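Local coordinates for protein putative esterase (Sulfolobus solfataricus P2, PDB 2RAU) that is a putative lipase or esterase of the alpha/beta-hydrolase clan that binds calcium ions and probably hydrolyses ester bonds, at residues K10-I15 / I22-K27; P14-D19 / T77-R82; V43-G48 / L89-F94. All blocks are in the same frame, centred on the assembly; numbering follows the deposited sequence.

Contact 1. Residues K10-I15 / I22-K27; sequences KREAPI and IENIWK
The amide of Asn24 and the carboxylate of Glu12 are turned only modestly against each other, their planes 25° apart. Asn24 ND2 donates almost within its own amide plane to Glu12 OE2 at 2.9 Å, reaching that oxygen on its anti side, somewhat out of the carboxylate plane. The amide's other end turns to the backbone: Glu12 N donates to Asn24 OD1 at 2.8 Å from well above the carbonyl plane, 52° out of it. One asparagine thus both accepts from and donates to one glutamate, which fixes the rotation of its amide.

Lys10 is bent at chi3 (87°), which brings CE to 3.6 Å from Ile25 CD1, and NZ beyond it forms a salt bridge with Glu23 OE1 at 3.0 Å, weak as a hydrogen bond. Glu23 OE2 is taken by His41 ND1 of the next strand, so both carboxylate oxygens are engaged. Nearer the backbone, Ile15 CG1 packs on Glu23 CB at 3.9 Å, the side chains crossing at about a right angle.

Backbone bonds join Lys10 to Ile25 and, past a one-residue shift, Ala13 to Glu23, where Ala13 N reaches Glu23 O at 2.9 Å. Glu12 takes up left-handed backbone angles at that shift and, with Ala13, faces Glu23: a G1 beta bulge where strand 7-11, paired with strand 21-29, gives way to the hairpin of strands 13-15 and 21-29.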
ATOM      1  N   LYS A  10       9.055  18.768   0.693  1.00 30.57           N
ATOM      2  CA  LYS A  10       9.837  18.494   1.880  1.00 29.64           C
ATOM      3  C   LYS A  10      11.197  18.091   1.385  1.00 32.00           C
ATOM      4  O   LYS A  10      11.313  17.162   0.616  1.00 29.56           O
ATOM      5  CB  LYS A  10       9.230  17.375   2.710  1.00 32.45           C
ATOM      6  CG  LYS A  10       9.851  17.274   4.044  1.00 37.36           C
ATOM      7  CD  LYS A  10       8.889  16.765   5.083  1.00 47.79           C
ATOM      8  CE  LYS A  10       8.865  15.294   5.147  1.00 52.20           C
ATOM      9  NZ  LYS A  10       8.119  14.839   6.369  1.00 50.88           N
ATOM     10  N   ARG A  11      12.231  18.768   1.872  1.00 33.20           N
ATOM     11  CA  ARG A  11      13.588  18.507   1.449  1.00 34.91           C
ATOM     12  C   ARG A  11      14.488  18.010   2.579  1.00 33.14           C
ATOM     13  O   ARG A  11      14.597  18.629   3.600  1.00 31.00           O
ATOM     14  CB  ARG A  11      14.172  19.795   0.900  1.00 34.90           C
ATOM     15  CG  ARG A  11      15.477  19.595   0.092  1.00 41.79           C
ATOM     16  CD  ARG A  11      16.134  20.981  -0.224  1.00 49.70           C
ATOM     17  NE  ARG A  11      15.095  22.026  -0.289  1.00 70.27           N
ATOM     18  CZ  ARG A  11      14.588  22.569  -1.407  1.00 78.26           C
ATOM     19  NH1 ARG A  11      15.055  22.246  -2.626  1.00 78.27           N
ATOM     20  NH2 ARG A  11      13.615  23.479  -1.300  1.00 78.82           N
ATOM     21  N   GLU A  12      15.112  16.868   2.386  1.00 31.17           N
ATOM     22  CA  GLU A  12      16.091  16.336   3.309  1.00 32.98           C
ATOM     23  C   GLU A  12      15.661  16.305   4.776  1.00 32.29           C
ATOM     24  O   GLU A  12      16.397  16.723   5.682  1.00 33.03           O
ATOM     25  CB  GLU A  12      17.383  17.136   3.139  1.00 35.99           C
ATOM     26  CG  GLU A  12      17.972  16.964   1.768  1.00 41.92           C
ATOM     27  CD  GLU A  12      18.623  15.611   1.621  1.00 56.21           C
ATOM     28  OE1 GLU A  12      19.661  15.401   2.307  1.00 72.26           O
ATOM     29  OE2 GLU A  12      18.113  14.762   0.842  1.00 57.51           O
ATOM     30  N   ALA A  13      14.475  15.789   5.008  1.00 29.38           N
ATOM     31  CA  ALA A  13      13.910  15.774   6.326  1.00 30.45           C
ATOM     32  C   ALA A  13      14.157  14.441   7.052  1.00 31.74           C
ATOM     33  O   ALA A  13      13.666  13.394   6.616  1.00 32.64           O
ATOM     34  CB  ALA A  13      12.429  16.041   6.231  1.00 28.32           C
ATOM     35  N   PRO A  14      14.876  14.467   8.192  1.00 34.62           N
ATOM     36  CA  PRO A  14      15.001  13.238   9.004  1.00 35.82           C
ATOM     37  C   PRO A  14      13.664  12.603   9.421  1.00 32.47           C
ATOM     38  O   PRO A  14      12.670  13.277   9.660  1.00 37.32           O
ATOM     39  CB  PRO A  14      15.835  13.693  10.223  1.00 38.13           C
ATOM     40  CG  PRO A  14      16.642  14.801   9.704  1.00 39.36           C
ATOM     41  CD  PRO A  14      15.694  15.551   8.757  1.00 35.92           C
ATOM     42  N   ILE A  15      13.627  11.282   9.420  1.00 32.78           N
ATOM     43  CA  ILE A  15      12.392  10.531   9.693  1.00 31.22           C
ATOM     44  C   ILE A  15      12.304  10.306  11.206  1.00 32.16           C
ATOM     45  O   ILE A  15      13.285   9.938  11.833  1.00 29.03           O
ATOM     46  CB  ILE A  15      12.383   9.224   8.879  1.00 31.23           C
ATOM     47  CG1 ILE A  15      12.369   9.575   7.376  1.00 32.58           C
ATOM     48  CG2 ILE A  15      11.248   8.321   9.342  1.00 28.09           C
ATOM     49  CD1 ILE A  15      12.453   8.409   6.385  1.00 28.49           C
ATOM     50  N   ILE A  22      16.651   9.845   5.685  0.50 28.28           N
ATOM     51  CA  ILE A  22      16.081  11.141   5.341  0.50 26.80           C
ATOM     52  C   ILE A  22      15.012  10.972   4.247  0.50 26.88           C
ATOM     53  O   ILE A  22      15.045  10.027   3.443  0.50 26.42           O
ATOM     54  CB  ILE A  22      17.185  12.232   5.045  0.50 29.51           C
ATOM     55  CG1 ILE A  22      17.808  11.997   3.693  0.50 27.27           C
ATOM     56  CG2 ILE A  22      18.273  12.303   6.199  0.50 23.75           C
ATOM     57  CD1 ILE A  22      17.061  12.661   2.552  0.50 41.05           C
ATOM     58  N   GLU A  23      14.032  11.866   4.290  1.00 26.97           N
ATOM     59  CA  GLU A  23      12.898  11.875   3.378  1.00 27.35           C
ATOM     60  C   GLU A  23      12.855  13.134   2.510  1.00 27.67           C
ATOM     61  O   GLU A  23      13.132  14.223   2.959  1.00 28.61           O
ATOM     62  CB  GLU A  23      11.625  11.783   4.219  1.00 28.73           C
ATOM     63  CG  GLU A  23      10.348  11.563   3.445  1.00 27.30           C
ATOM     64  CD  GLU A  23       9.089  11.563   4.302  1.00 30.91           C
ATOM     65  OE1 GLU A  23       9.088  12.128   5.433  1.00 32.72           O
ATOM     66  OE2 GLU A  23       8.079  11.019   3.822  1.00 31.99           O
ATOM     67  N   ASN A  24      12.509  12.937   1.238  1.00 29.40           N
ATOM     68  CA  ASN A  24      12.189  14.000   0.314  1.00 27.44           C
ATOM     69  C   ASN A  24      10.784  13.732  -0.208  1.00 27.62           C
ATOM     70  O   ASN A  24      10.406  12.592  -0.392  1.00 26.94           O
ATOM     71  CB  ASN A  24      13.218  14.066  -0.803  1.00 26.70           C
ATOM     72  CG  ASN A  24      14.545  14.625  -0.302  1.00 31.24           C
ATOM     73  OD1 ASN A  24      14.688  15.813  -0.193  1.00 32.52           O
ATOM     74  ND2 ASN A  24      15.460  13.751   0.122  1.00 36.92           N
ATOM     75  N   ILE A  25      10.005  14.783  -0.386  1.00 26.56           N
ATOM     76  CA  ILE A  25       8.658  14.663  -0.931  1.00 25.79           C
ATOM     77  C   ILE A  25       8.465  15.716  -2.046  1.00 25.84           C
ATOM     78  O   ILE A  25       8.788  16.883  -1.873  1.00 27.75           O
ATOM     79  CB  ILE A  25       7.544  14.872   0.107  1.00 27.34           C
ATOM     80  CG1 ILE A  25       7.752  13.996   1.354  1.00 28.07           C
ATOM     81  CG2 ILE A  25       6.215  14.598  -0.501  1.00 25.90           C
ATOM     82  CD1 ILE A  25       6.752  14.249   2.459  1.00 27.52           C
ATOM     83  N   TRP A  26       7.912  15.251  -3.156  1.00 27.91           N
ATOM     84  CA  TRP A  26       7.516  16.096  -4.262  1.00 28.22           C
ATOM     85  C   TRP A  26       6.069  15.864  -4.535  1.00 27.51           C
ATOM     86  O   TRP A  26       5.546  14.782  -4.335  1.00 28.67           O
ATOM     87  CB  TRP A  26       8.274  15.758  -5.529  1.00 28.11           C
ATOM     88  CG  TRP A  26       9.742  15.896  -5.469  1.00 29.07           C
ATOM     89  CD1 TRP A  26      10.479  16.949  -5.893  1.00 32.02           C
ATOM     90  CD2 TRP A  26      10.677  14.920  -4.993  1.00 28.59           C
ATOM     91  NE1 TRP A  26      11.810  16.693  -5.732  1.00 32.67           N
ATOM     92  CE2 TRP A  26      11.965  15.460  -5.172  1.00 27.87           C
ATOM     93  CE3 TRP A  26      10.553  13.635  -4.478  1.00 31.24           C
ATOM     94  CZ2 TRP A  26      13.108  14.784  -4.832  1.00 31.19           C
ATOM     95  CZ3 TRP A  26      11.698  12.958  -4.147  1.00 28.67           C
ATOM     96  CH2 TRP A  26      12.965  13.537  -4.328  1.00 32.43           C
ATOM     97  N   LYS A  27       5.457  16.883  -5.096  1.00 27.64           N
ATOM     98  CA  LYS A  27       4.045  16.880  -5.438  1.00 27.25           C
ATOM     99  C   LYS A  27       3.834  17.312  -6.905  1.00 27.14           C
ATOM    100  O   LYS A  27       4.563  18.187  -7.425  1.00 27.78           O
ATOM    101  CB  LYS A  27       3.422  17.914  -4.538  1.00 28.68           C
ATOM    102  CG  LYS A  27       1.996  18.035  -4.578  1.00 40.11           C
ATOM    103  CD  LYS A  27       1.572  19.190  -3.629  1.00 42.37           C
ATOM    104  CE  LYS A  27       0.888  18.689  -2.453  1.00 46.35           C
ATOM    105  NZ  LYS A  27       0.176  19.817  -1.743  1.00 50.14           N
TER
HETATM  106  O   HOH W   1      10.602  13.061   7.556  1.00 30.81           O

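Contact 2. Residues P14-D19 / T77-R82; sequences PILGND and TIPDYR
A type II beta turn from Ile15 to Asn18, in the connection between strands 13-15 and 21-29, sets Leu16 and Asn18 against Pro79 in the loop before helix 85-91. Gly17 occupies the turn position with positive phi; its CA packs 3.8 Å from Ile78 CG2, and a CB there would run into that methyl.

Leu16 delivers the apolar half. Its chi1 of 77° sets CG between the backbone N and the carbonyl carbon, 3.7 Å from Pro79 CD. The CD2 branch lies 3.6 Å from the same Pro79 CD, the two side chains crossing at about a right angle; the other branch approaches Thr77 O.

Asn18 carries the polar half. ND2 donates to Pro79 O at 2.9 Å, with that oxygen close to the amide plane while the nitrogen sits well above the plane of the proline carbonyl. It also donates to Leu16 O, at 3.0 Å, inside its own turn. Asn18 OD1 lies at the edge of the Tyr81 ring, 3.5 Å from Tyr81 CB, and a water joins it to Tyr81 N. Further along, Asp80 OD1 accepts from Arg82 N in an Asx turn while the carboxylate pairs side-on with the guanidinium of Arg82.

Because a single buried amide answers backbone groups of both segments, it can join two stretches that have no strand pairing, and its two bonds through ND2 should hold it firmly against rotation.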
ATOM      1  N   PRO A  14      14.876  14.467   8.192  1.00 34.62           N
ATOM      2  CA  PRO A  14      15.001  13.238   9.004  1.00 35.82           C
ATOM      3  C   PRO A  14      13.664  12.603   9.421  1.00 32.47           C
ATOM      4  O   PRO A  14      12.670  13.277   9.660  1.00 37.32           O
ATOM      5  CB  PRO A  14      15.835  13.693  10.223  1.00 38.13           C
ATOM      6  CG  PRO A  14      16.642  14.801   9.704  1.00 39.36           C
ATOM      7  CD  PRO A  14      15.694  15.551   8.757  1.00 35.92           C
ATOM      8  N   ILE A  15      13.627  11.282   9.420  1.00 32.78           N
ATOM      9  CA  ILE A  15      12.392  10.531   9.693  1.00 31.22           C
ATOM     10  C   ILE A  15      12.304  10.306  11.206  1.00 32.16           C
ATOM     11  O   ILE A  15      13.285   9.938  11.833  1.00 29.03           O
ATOM     12  CB  ILE A  15      12.383   9.224   8.879  1.00 31.23           C
ATOM     13  CG1 ILE A  15      12.369   9.575   7.376  1.00 32.58           C
ATOM     14  CG2 ILE A  15      11.248   8.321   9.342  1.00 28.09           C
ATOM     15  CD1 ILE A  15      12.453   8.409   6.385  1.00 28.49           C
ATOM     16  N   LEU A  16      11.159  10.593  11.790  1.00 33.90           N
ATOM     17  CA  LEU A  16      10.997  10.428  13.234  1.00 35.06           C
ATOM     18  C   LEU A  16      11.375   9.026  13.654  1.00 33.29           C
ATOM     19  O   LEU A  16      10.986   8.046  13.010  1.00 31.44           O
ATOM     20  CB  LEU A  16       9.588  10.766  13.693  1.00 40.45           C
ATOM     21  CG  LEU A  16       8.399   9.814  13.502  1.00 49.01           C
ATOM     22  CD1 LEU A  16       7.197  10.246  14.395  1.00 40.50           C
ATOM     23  CD2 LEU A  16       7.997   9.646  12.006  1.00 47.64           C
ATOM     24  N   GLY A  17      12.193   8.952  14.709  1.00 32.54           N
ATOM     25  CA  GLY A  17      12.672   7.691  15.264  1.00 31.75           C
ATOM     26  C   GLY A  17      13.729   6.987  14.453  1.00 32.02           C
ATOM     27  O   GLY A  17      14.181   5.913  14.831  1.00 33.46           O
ATOM     28  N   ASN A  18      14.121   7.587  13.327  1.00 31.81           N
ATOM     29  CA  ASN A  18      15.049   6.966  12.392  1.00 30.33           C
ATOM     30  C   ASN A  18      15.895   8.059  11.818  1.00 30.67           C
ATOM     31  O   ASN A  18      15.836   8.348  10.627  1.00 31.26           O
ATOM     32  CB  ASN A  18      14.270   6.258  11.289  1.00 33.64           C
ATOM     33  CG  ASN A  18      13.436   5.109  11.805  1.00 30.05           C
ATOM     34  OD1 ASN A  18      13.938   4.002  11.876  1.00 36.93           O
ATOM     35  ND2 ASN A  18      12.170   5.376  12.223  1.00 30.00           N
ATOM     36  N   ASP A  19      16.752   8.653  12.641  1.00 33.42           N
ATOM     37  CA  ASP A  19      17.449   9.857  12.180  1.00 38.03           C
ATOM     38  C   ASP A  19      18.658   9.631  11.237  1.00 36.13           C
ATOM     39  O   ASP A  19      19.279  10.593  10.780  1.00 36.20           O
ATOM     40  CB  ASP A  19      17.840  10.747  13.359  1.00 43.67           C
ATOM     41  CG  ASP A  19      18.791  10.091  14.285  1.00 49.39           C
ATOM     42  OD1 ASP A  19      19.536   9.169  13.866  1.00 61.18           O
ATOM     43  OD2 ASP A  19      18.770  10.484  15.473  1.00 73.75           O
ATOM     44  N   THR A  77       2.109   6.747  15.692  1.00 26.33           N
ATOM     45  CA  THR A  77       3.146   5.904  16.284  1.00 28.19           C
ATOM     46  C   THR A  77       4.528   6.366  15.844  1.00 30.35           C
ATOM     47  O   THR A  77       4.659   7.307  15.035  1.00 29.87           O
ATOM     48  CB  THR A  77       2.931   4.423  15.877  1.00 31.98           C
ATOM     49  OG1 THR A  77       3.719   3.604  16.720  1.00 27.80           O
ATOM     50  CG2 THR A  77       3.231   4.134  14.419  1.00 28.23           C
ATOM     51  N   ILE A  78       5.574   5.737  16.379  1.00 29.56           N
ATOM     52  CA  ILE A  78       6.933   5.967  15.894  1.00 28.77           C
ATOM     53  C   ILE A  78       7.354   4.774  15.064  1.00 30.64           C
ATOM     54  O   ILE A  78       7.384   3.657  15.565  1.00 28.07           O
ATOM     55  CB  ILE A  78       7.924   6.160  17.032  1.00 30.78           C
ATOM     56  CG1 ILE A  78       7.526   7.402  17.857  1.00 35.14           C
ATOM     57  CG2 ILE A  78       9.376   6.304  16.471  1.00 29.83           C
ATOM     58  CD1 ILE A  78       8.136   7.443  19.198  1.00 38.02           C
ATOM     59  N   PRO A  79       7.674   4.986  13.785  1.00 31.18           N
ATOM     60  CA  PRO A  79       8.048   3.832  12.967  1.00 31.27           C
ATOM     61  C   PRO A  79       9.345   3.164  13.373  1.00 30.86           C
ATOM     62  O   PRO A  79      10.301   3.827  13.776  1.00 30.03           O
ATOM     63  CB  PRO A  79       8.252   4.431  11.553  1.00 31.40           C
ATOM     64  CG  PRO A  79       7.852   5.841  11.624  1.00 32.37           C
ATOM     65  CD  PRO A  79       7.683   6.254  13.032  1.00 33.89           C
ATOM     66  N   ASP A  80       9.346   1.846  13.242  1.00 33.51           N
ATOM     67  CA  ASP A  80      10.487   1.003  13.522  1.00 30.69           C
ATOM     68  C   ASP A  80      10.967   0.490  12.171  1.00 29.95           C
ATOM     69  O   ASP A  80      10.222  -0.201  11.487  1.00 27.87           O
ATOM     70  CB  ASP A  80      10.040  -0.150  14.397  1.00 30.55           C
ATOM     71  CG  ASP A  80      11.151  -1.034  14.840  1.00 34.38           C
ATOM     72  OD1 ASP A  80      12.275  -1.000  14.290  1.00 30.50           O
ATOM     73  OD2 ASP A  80      10.879  -1.819  15.772  1.00 37.89           O
ATOM     74  N   TYR A  81      12.203   0.785  11.811  1.00 30.66           N
ATOM     75  CA  TYR A  81      12.755   0.339  10.505  1.00 30.65           C
ATOM     76  C   TYR A  81      12.717  -1.197  10.342  1.00 28.58           C
ATOM     77  O   TYR A  81      12.613  -1.707   9.245  1.00 27.94           O
ATOM     78  CB  TYR A  81      14.202   0.856  10.256  1.00 31.96           C
ATOM     79  CG  TYR A  81      15.274  -0.011  10.868  1.00 29.49           C
ATOM     80  CD1 TYR A  81      15.821  -1.083  10.167  1.00 37.28           C
ATOM     81  CD2 TYR A  81      15.670   0.185  12.174  1.00 34.60           C
ATOM     82  CE1 TYR A  81      16.768  -1.897  10.742  1.00 32.40           C
ATOM     83  CE2 TYR A  81      16.592  -0.635  12.769  1.00 35.57           C
ATOM     84  CZ  TYR A  81      17.152  -1.664  12.049  1.00 35.65           C
ATOM     85  OH  TYR A  81      18.076  -2.459  12.670  1.00 38.11           O
ATOM     86  N   ARG A  82      12.774  -1.934  11.435  1.00 30.28           N
ATOM     87  CA  ARG A  82      12.704  -3.376  11.359  1.00 32.40           C
ATOM     88  C   ARG A  82      11.335  -3.850  10.874  1.00 31.35           C
ATOM     89  O   ARG A  82      11.237  -4.902  10.240  1.00 34.41           O
ATOM     90  CB  ARG A  82      13.019  -3.987  12.714  1.00 29.75           C
ATOM     91  CG  ARG A  82      14.501  -3.804  13.091  1.00 33.38           C
ATOM     92  CD  ARG A  82      14.803  -4.206  14.523  1.00 34.37           C
ATOM     93  NE  ARG A  82      14.009  -3.381  15.410  1.00 45.13           N
ATOM     94  CZ  ARG A  82      13.893  -3.573  16.726  1.00 60.86           C
ATOM     95  NH1 ARG A  82      14.556  -4.558  17.321  1.00 68.59           N
ATOM     96  NH2 ARG A  82      13.116  -2.779  17.466  1.00 47.80           N
TER
HETATM   97  O   HOH W   2      13.734   2.500  13.885  1.00 28.95           O

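Contact 3. Residues V43-G48 / L89-F94; sequences VNLIGG and LARNGF
Leu45 rises from its strand with CB about 4.2 Å from Ala90 O, and the chain beyond it packs on the last turn of helix 85-91. CG comes to 3.4 Å from Ala90 O. The two methyls then divide: CD1 reaches toward the next carbonyl, 3.9 Å from Arg91 O, and CD2 touches the aliphatic part of the arginine, 4.2 Å from Arg91 CD, the two side chains crossing at about a right angle. Beyond CD, the Arg91 guanidinium makes a cation-pi contact with Tyr81.

Earlier in the strand, Val43 CG1, anti to the backbone N (chi1 179°), meets Ala90 CB at 3.5 Å. With only a methyl at Ala90, the backbones approach closely, Ala90 CA lying 4.9 Å from Asn44 CA. No direct hydrogen bond links the segments, but a water does so: it accepts from Leu45 N and donates to Ala90 O and Phe94 O, both at 2.7 Å.

The carbonyls that Leu45 touches belong to a helix ending in a Schellman motif, in which Gly93, with positive phi, is the C-prime residue: Phe94 N bonds to Leu89 O and Gly93 N to Ala90 O. On the other segment the strand runs into a type II turn from Leu45 to Gly48.

The helix end therefore packs across the last residues of strand 37-45, with Leu21 of strand 21-29 beside Ala90 and Arg91, while Leu89 and Phe94, the latter opening strand 94-100, pack on helix 338-353.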
ATOM      1  N   VAL A  43      13.094   7.831   0.313  1.00 25.03           N
ATOM      2  CA  VAL A  43      13.816   7.603   1.560  1.00 24.69           C
ATOM      3  C   VAL A  43      15.188   7.011   1.250  1.00 24.74           C
ATOM      4  O   VAL A  43      15.314   6.092   0.465  1.00 27.80           O
ATOM      5  CB  VAL A  43      13.027   6.669   2.522  1.00 23.68           C
ATOM      6  CG1 VAL A  43      13.789   6.388   3.871  1.00 23.27           C
ATOM      7  CG2 VAL A  43      11.587   7.244   2.771  1.00 24.61           C
ATOM      8  N   ASN A  44      16.206   7.550   1.910  1.00 22.79           N
ATOM      9  CA  ASN A  44      17.566   7.043   1.796  1.00 25.99           C
ATOM     10  C   ASN A  44      18.337   7.360   3.056  1.00 26.08           C
ATOM     11  O   ASN A  44      17.943   8.199   3.852  1.00 26.05           O
ATOM     12  CB  ASN A  44      18.305   7.555   0.535  1.00 24.05           C
ATOM     13  CG  ASN A  44      18.342   9.085   0.408  1.00 27.83           C
ATOM     14  OD1 ASN A  44      17.525   9.662  -0.279  1.00 29.89           O
ATOM     15  ND2 ASN A  44      19.273   9.713   1.053  1.00 26.54           N
ATOM     16  N   LEU A  45      19.461   6.693   3.197  1.00 26.31           N
ATOM     17  CA  LEU A  45      20.414   6.957   4.244  1.00 28.00           C
ATOM     18  C   LEU A  45      21.040   8.319   4.048  1.00 31.87           C
ATOM     19  O   LEU A  45      21.204   8.770   2.913  1.00 32.27           O
ATOM     20  CB  LEU A  45      21.550   5.940   4.149  1.00 31.70           C
ATOM     21  CG  LEU A  45      21.475   4.610   4.835  1.00 33.26           C
ATOM     22  CD1 LEU A  45      22.710   3.815   4.437  1.00 30.02           C
ATOM     23  CD2 LEU A  45      21.418   4.761   6.365  1.00 31.14           C
ATOM     24  N   ILE A  46      21.379   8.979   5.153  1.00 31.87           N
ATOM     25  CA  ILE A  46      22.110  10.228   5.126  1.00 37.03           C
ATOM     26  C   ILE A  46      23.355   9.949   4.285  1.00 36.57           C
ATOM     27  O   ILE A  46      24.012   8.911   4.421  1.00 38.06           O
ATOM     28  CB  ILE A  46      22.541  10.718   6.537  1.00 39.34           C
ATOM     29  CG1 ILE A  46      21.372  11.261   7.338  1.00 46.60           C
ATOM     30  CG2 ILE A  46      23.528  11.864   6.437  1.00 46.29           C
ATOM     31  CD1 ILE A  46      21.785  11.596   8.761  1.00 41.20           C
ATOM     32  N   GLY A  47      23.668  10.831   3.373  1.00 38.08           N
ATOM     33  CA  GLY A  47      24.849  10.553   2.548  1.00 41.12           C
ATOM     34  C   GLY A  47      24.551   9.722   1.310  1.00 41.81           C
ATOM     35  O   GLY A  47      25.459   9.464   0.521  1.00 46.12           O
ATOM     36  N   GLY A  48      23.291   9.297   1.142  1.00 38.20           N
ATOM     37  CA  GLY A  48      22.798   8.715  -0.116  1.00 33.82           C
ATOM     38  C   GLY A  48      22.593   7.231  -0.152  1.00 30.79           C
ATOM     39  O   GLY A  48      23.240   6.482   0.545  1.00 33.06           O
ATOM     40  N   LEU A  89      14.717  -1.297   3.770  1.00 26.46           N
ATOM     41  CA  LEU A  89      15.501  -1.259   2.530  1.00 26.67           C
ATOM     42  C   LEU A  89      16.361  -0.000   2.448  1.00 24.64           C
ATOM     43  O   LEU A  89      17.485  -0.078   1.991  1.00 24.92           O
ATOM     44  CB  LEU A  89      14.628  -1.467   1.291  1.00 26.92           C
ATOM     45  CG  LEU A  89      13.940  -2.806   1.132  1.00 23.03           C
ATOM     46  CD1 LEU A  89      13.093  -2.720  -0.136  1.00 25.86           C
ATOM     47  CD2 LEU A  89      14.973  -3.953   1.104  1.00 23.59           C
ATOM     48  N   ALA A  90      15.847   1.147   2.897  1.00 23.98           N
ATOM     49  CA  ALA A  90      16.660   2.371   2.909  1.00 24.58           C
ATOM     50  C   ALA A  90      17.864   2.228   3.857  1.00 25.34           C
ATOM     51  O   ALA A  90      18.976   2.644   3.520  1.00 23.56           O
ATOM     52  CB  ALA A  90      15.808   3.588   3.253  1.00 23.94           C
ATOM     53  N   ARG A  91      17.667   1.632   5.044  1.00 26.09           N
ATOM     54  CA  ARG A  91      18.778   1.409   5.978  1.00 27.03           C
ATOM     55  C   ARG A  91      19.830   0.508   5.403  1.00 26.13           C
ATOM     56  O   ARG A  91      20.988   0.603   5.745  1.00 24.83           O
ATOM     57  CB  ARG A  91      18.280   0.768   7.301  1.00 27.92           C
ATOM     58  CG  ARG A  91      17.698   1.762   8.267  1.00 37.17           C
ATOM     59  CD  ARG A  91      18.749   2.743   8.875  1.00 43.29           C
ATOM     60  NE  ARG A  91      19.680   2.064   9.745  1.00 45.60           N
ATOM     61  CZ  ARG A  91      19.413   1.679  10.994  1.00 49.64           C
ATOM     62  NH1 ARG A  91      18.240   1.929  11.561  1.00 56.72           N
ATOM     63  NH2 ARG A  91      20.337   1.041  11.685  1.00 53.07           N
ATOM     64  N   ASN A  92      19.410  -0.371   4.507  1.00 27.21           N
ATOM     65  CA  ASN A  92      20.294  -1.319   3.850  1.00 25.16           C
ATOM     66  C   ASN A  92      20.821  -0.863   2.475  1.00 27.04           C
ATOM     67  O   ASN A  92      21.362  -1.663   1.707  1.00 28.85           O
ATOM     68  CB  ASN A  92      19.579  -2.671   3.838  1.00 27.13           C
ATOM     69  CG  ASN A  92      19.612  -3.322   5.227  1.00 28.45           C
ATOM     70  OD1 ASN A  92      20.637  -3.842   5.593  1.00 29.44           O
ATOM     71  ND2 ASN A  92      18.530  -3.234   6.010  1.00 22.84           N
ATOM     72  N   GLY A  93      20.707   0.438   2.214  1.00 24.42           N
ATOM     73  CA  GLY A  93      21.420   1.113   1.143  1.00 24.22           C
ATOM     74  C   GLY A  93      20.671   1.479  -0.115  1.00 26.02           C
ATOM     75  O   GLY A  93      21.255   2.064  -1.019  1.00 24.25           O
ATOM     76  N   PHE A  94      19.384   1.157  -0.178  1.00 24.95           N
ATOM     77  CA  PHE A  94      18.571   1.436  -1.347  1.00 22.66           C
ATOM     78  C   PHE A  94      17.923   2.814  -1.305  1.00 24.38           C
ATOM     79  O   PHE A  94      17.601   3.344  -0.231  1.00 26.27           O
ATOM     80  CB  PHE A  94      17.489   0.379  -1.543  1.00 23.77           C
ATOM     81  CG  PHE A  94      17.999  -0.929  -2.064  1.00 25.65           C
ATOM     82  CD1 PHE A  94      18.485  -1.897  -1.192  1.00 27.55           C
ATOM     83  CD2 PHE A  94      18.002  -1.194  -3.425  1.00 28.04           C
ATOM     84  CE1 PHE A  94      18.978  -3.079  -1.680  1.00 29.88           C
ATOM     85  CE2 PHE A  94      18.480  -2.374  -3.920  1.00 30.70           C
ATOM     86  CZ  PHE A  94      18.965  -3.328  -3.065  1.00 25.19           C
TER
HETATM   87  O   HOH W   3      19.520   4.296   1.469  1.00 24.17           O

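How the contacts relate
All three contacts are partly buried and lie on the same side of the chain's centre, none at its heart, yet each solves a different joining problem. Contact 1 is strand pairing, with exposed or partly exposed Glu12 and Lys10 meeting buried Asn24 and Glu23; contact 2 joins a turn and a loop through one amide and a leucine-proline contact; contact 3 relies on apolar packing and a water. Each draws on one or more of strands 13-15, 21-29 and 37-45 of one sheet. Ile22 N probably bonds to Asn44 O, linking contacts 1 and 3, and Ile15 CD1 packs on Val43 CG1. Helix 85-91 unites contacts 2 and 3: Leu87 receives Pro79 and Asn18 as well as Val43.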